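Side-chain contact in apical membrane antigen 1-like protein, soluble form (Toxoplasma gondii, PDB 3ZLE), which may take part in host cell invasion by the parasite, as a member of the AMA1 family of apicomplexan surface antigens: residues Gly42-Gly47 against Gln291-Ser296. Numbering follows the deposited sequence.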
loop_
_atom_site.group_PDB
_atom_site.type_symbol
_atom_site.label_atom_id
_atom_site.label_comp_id
_atom_site.label_asym_id
_atom_site.label_seq_id
_atom_site.Cartn_x
_atom_site.Cartn_y
_atom_site.Cartn_z
ATOM N N GLY A 42 -1.178 -23.098 9.316
ATOM C CA GLY A 42 -2.474 -22.723 9.911
ATOM C C GLY A 42 -2.682 -21.227 10.176
ATOM O O GLY A 42 -3.771 -20.825 10.578
ATOM N N TYR A 43 -1.700 -20.377 9.860
ATOM C CA TYR A 43 -1.900 -18.930 10.084
ATOM C C TYR A 43 -1.928 -18.084 8.821
ATOM O O TYR A 43 -1.155 -18.329 7.884
ATOM C CB TYR A 43 -0.863 -18.381 11.031
ATOM C CG TYR A 43 -0.836 -19.068 12.343
ATOM C CD1 TYR A 43 -1.630 -18.618 13.412
ATOM C CD2 TYR A 43 0.032 -20.127 12.560
ATOM C CE1 TYR A 43 -1.550 -19.219 14.661
ATOM C CE2 TYR A 43 0.092 -20.768 13.789
ATOM C CZ TYR A 43 -0.704 -20.325 14.833
ATOM O OH TYR A 43 -0.600 -20.955 16.056
ATOM N N ARG A 44 -2.739 -17.021 8.847
ATOM C CA ARG A 44 -2.712 -16.007 7.774
ATOM C C ARG A 44 -1.379 -15.236 7.762
ATOM O O ARG A 44 -0.817 -14.909 8.814
ATOM C CB ARG A 44 -3.897 -15.056 7.923
ATOM C CG ARG A 44 -5.131 -15.778 8.387
ATOM C CD ARG A 44 -6.410 -15.129 7.884
ATOM N NE ARG A 44 -6.308 -14.743 6.491
ATOM C CZ ARG A 44 -7.076 -13.813 5.926
ATOM N NH1 ARG A 44 -8.020 -13.202 6.636
ATOM N NH2 ARG A 44 -6.977 -13.582 4.634
ATOM N N GLU A 45 -0.799 -15.098 6.580
ATOM C CA GLU A 45 0.572 -14.604 6.459
ATOM C C GLU A 45 0.546 -13.433 5.466
ATOM O O GLU A 45 -0.254 -13.458 4.498
ATOM C CB GLU A 45 1.471 -15.754 5.980
ATOM C CG GLU A 45 2.927 -15.415 5.775
ATOM C CD GLU A 45 3.735 -16.625 5.327
ATOM O OE1 GLU A 45 3.344 -17.242 4.317
ATOM O OE2 GLU A 45 4.751 -16.971 5.987
ATOM N N VAL A 46 1.248 -12.341 5.799
ATOM C CA VAL A 46 1.251 -11.124 4.930
ATOM C C VAL A 46 1.943 -11.486 3.651
ATOM O O VAL A 46 3.042 -12.022 3.679
ATOM C CB VAL A 46 2.020 -9.925 5.588
ATOM C CG1 VAL A 46 1.861 -8.628 4.764
ATOM C CG2 VAL A 46 1.524 -9.685 7.010
ATOM N N GLY A 47 1.347 -11.141 2.504
ATOM C CA GLY A 47 1.773 -11.742 1.246
ATOM C C GLY A 47 2.016 -10.883 0.009
ATOM O O GLY A 47 2.556 -11.370 -0.959
ATOM N N GLN A 291 -10.888 -21.798 6.573
ATOM C CA GLN A 291 -11.285 -22.139 5.208
ATOM C C GLN A 291 -11.978 -20.968 4.511
ATOM O O GLN A 291 -11.782 -20.748 3.318
ATOM C CB GLN A 291 -12.179 -23.389 5.196
ATOM C CG GLN A 291 -11.416 -24.708 5.321
ATOM C CD GLN A 291 -10.568 -24.794 6.587
ATOM O OE1 GLN A 291 -11.020 -24.442 7.681
ATOM N NE2 GLN A 291 -9.329 -25.257 6.440
ATOM N N SER A 292 -12.703 -20.158 5.279
ATOM C CA SER A 292 -13.405 -19.001 4.701
ATOM C C SER A 292 -12.622 -17.653 4.679
ATOM O O SER A 292 -13.202 -16.596 4.384
ATOM C CB SER A 292 -14.770 -18.817 5.370
ATOM O OG SER A 292 -14.668 -18.085 6.582
ATOM N N SER A 293 -11.335 -17.684 5.025
ATOM C CA SER A 293 -10.520 -16.452 5.048
ATOM C C SER A 293 -10.445 -15.838 3.665
ATOM O O SER A 293 -9.978 -16.474 2.727
ATOM C CB SER A 293 -9.109 -16.739 5.565
ATOM O OG SER A 293 -9.134 -17.089 6.941
ATOM N N PRO A 294 -10.883 -14.585 3.534
ATOM C CA PRO A 294 -10.921 -13.936 2.226
ATOM C C PRO A 294 -9.532 -13.631 1.686
ATOM O O PRO A 294 -8.631 -13.223 2.428
ATOM C CB PRO A 294 -11.685 -12.616 2.486
ATOM C CG PRO A 294 -12.088 -12.629 3.926
ATOM C CD PRO A 294 -11.258 -13.679 4.624
ATOM N N LYS A 295 -9.394 -13.734 0.384
ATOM C CA LYS A 295 -8.222 -13.218 -0.284
ATOM C C LYS A 295 -8.638 -12.364 -1.463
ATOM O O LYS A 295 -9.147 -12.861 -2.446
ATOM C CB LYS A 295 -7.322 -14.361 -0.712
ATOM C CG LYS A 295 -6.775 -15.168 0.460
ATOM C CD LYS A 295 -6.045 -16.400 -0.050
ATOM C CE LYS A 295 -5.053 -16.920 0.967
ATOM N NZ LYS A 295 -5.438 -18.263 1.455
ATOM N N SER A 296 -8.515 -11.047 -1.301
ATOM C CA SER A 296 -8.774 -10.103 -2.385
ATOM C C SER A 296 -7.912 -10.425 -3.614
ATOM O O SER A 296 -8.309 -10.170 -4.728
ATOM C CB SER A 296 -8.466 -8.691 -1.903
ATOM O OG SER A 296 -7.076 -8.583 -1.584
#
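Ser293 is the first residue of 291-296 to meet Arg44, the one side chain of 42-47 that touches 291-296. Ser293 CB sits 3.5 Å above the plane of the Arg44 guanidinium, over the centre of the group, and so covers one face of the cation. With OG anti to the carbonyl carbon (chi1 -68°), the serine hydroxyl lies farther back along the arginine, 3.5 Å from Arg44 CD; its hydrogen-bond partner is Glu290 N, just upstream in the same loop. Pro294 comes next, and its side chain runs roughly perpendicular to that of the arginine, with Pro294 CD 3.8 Å from Arg44 NH1. The carbonyl of the proline then takes the edge of the guanidinium: Pro294 O lies near the guanidinium plane, 2.8 Å from Arg44 NH2, but the N-H...O angle of 123° makes this a bent, weak bond. Arg44 reaches this position through a bend at chi3 (43°). Its backbone belongs to the short strand 43-45, paired antiparallel with 38-40 as a two-stranded hairpin, and the contact joins this hairpin to the long connection between helix 253-262 and strand 303-308 of the AMA1 ectodomain, alongside backbone hydrogen bonds of Gly42 with His289 and Arg44 with Pro287. The stronger polar partner of the buried arginine is in that connection too, since NH1 donates to Asp269 O. Farther along, Lys295 merely skirts the guanidinium, Lys295 CG being 4.5 Å from Arg44 NH2. The two like charges stay apart, with Lys295 NZ 5.9 Å from Arg44 NH2, and the lysine ammonium forms a salt bridge with Asp39 on the partner strand of the hairpin.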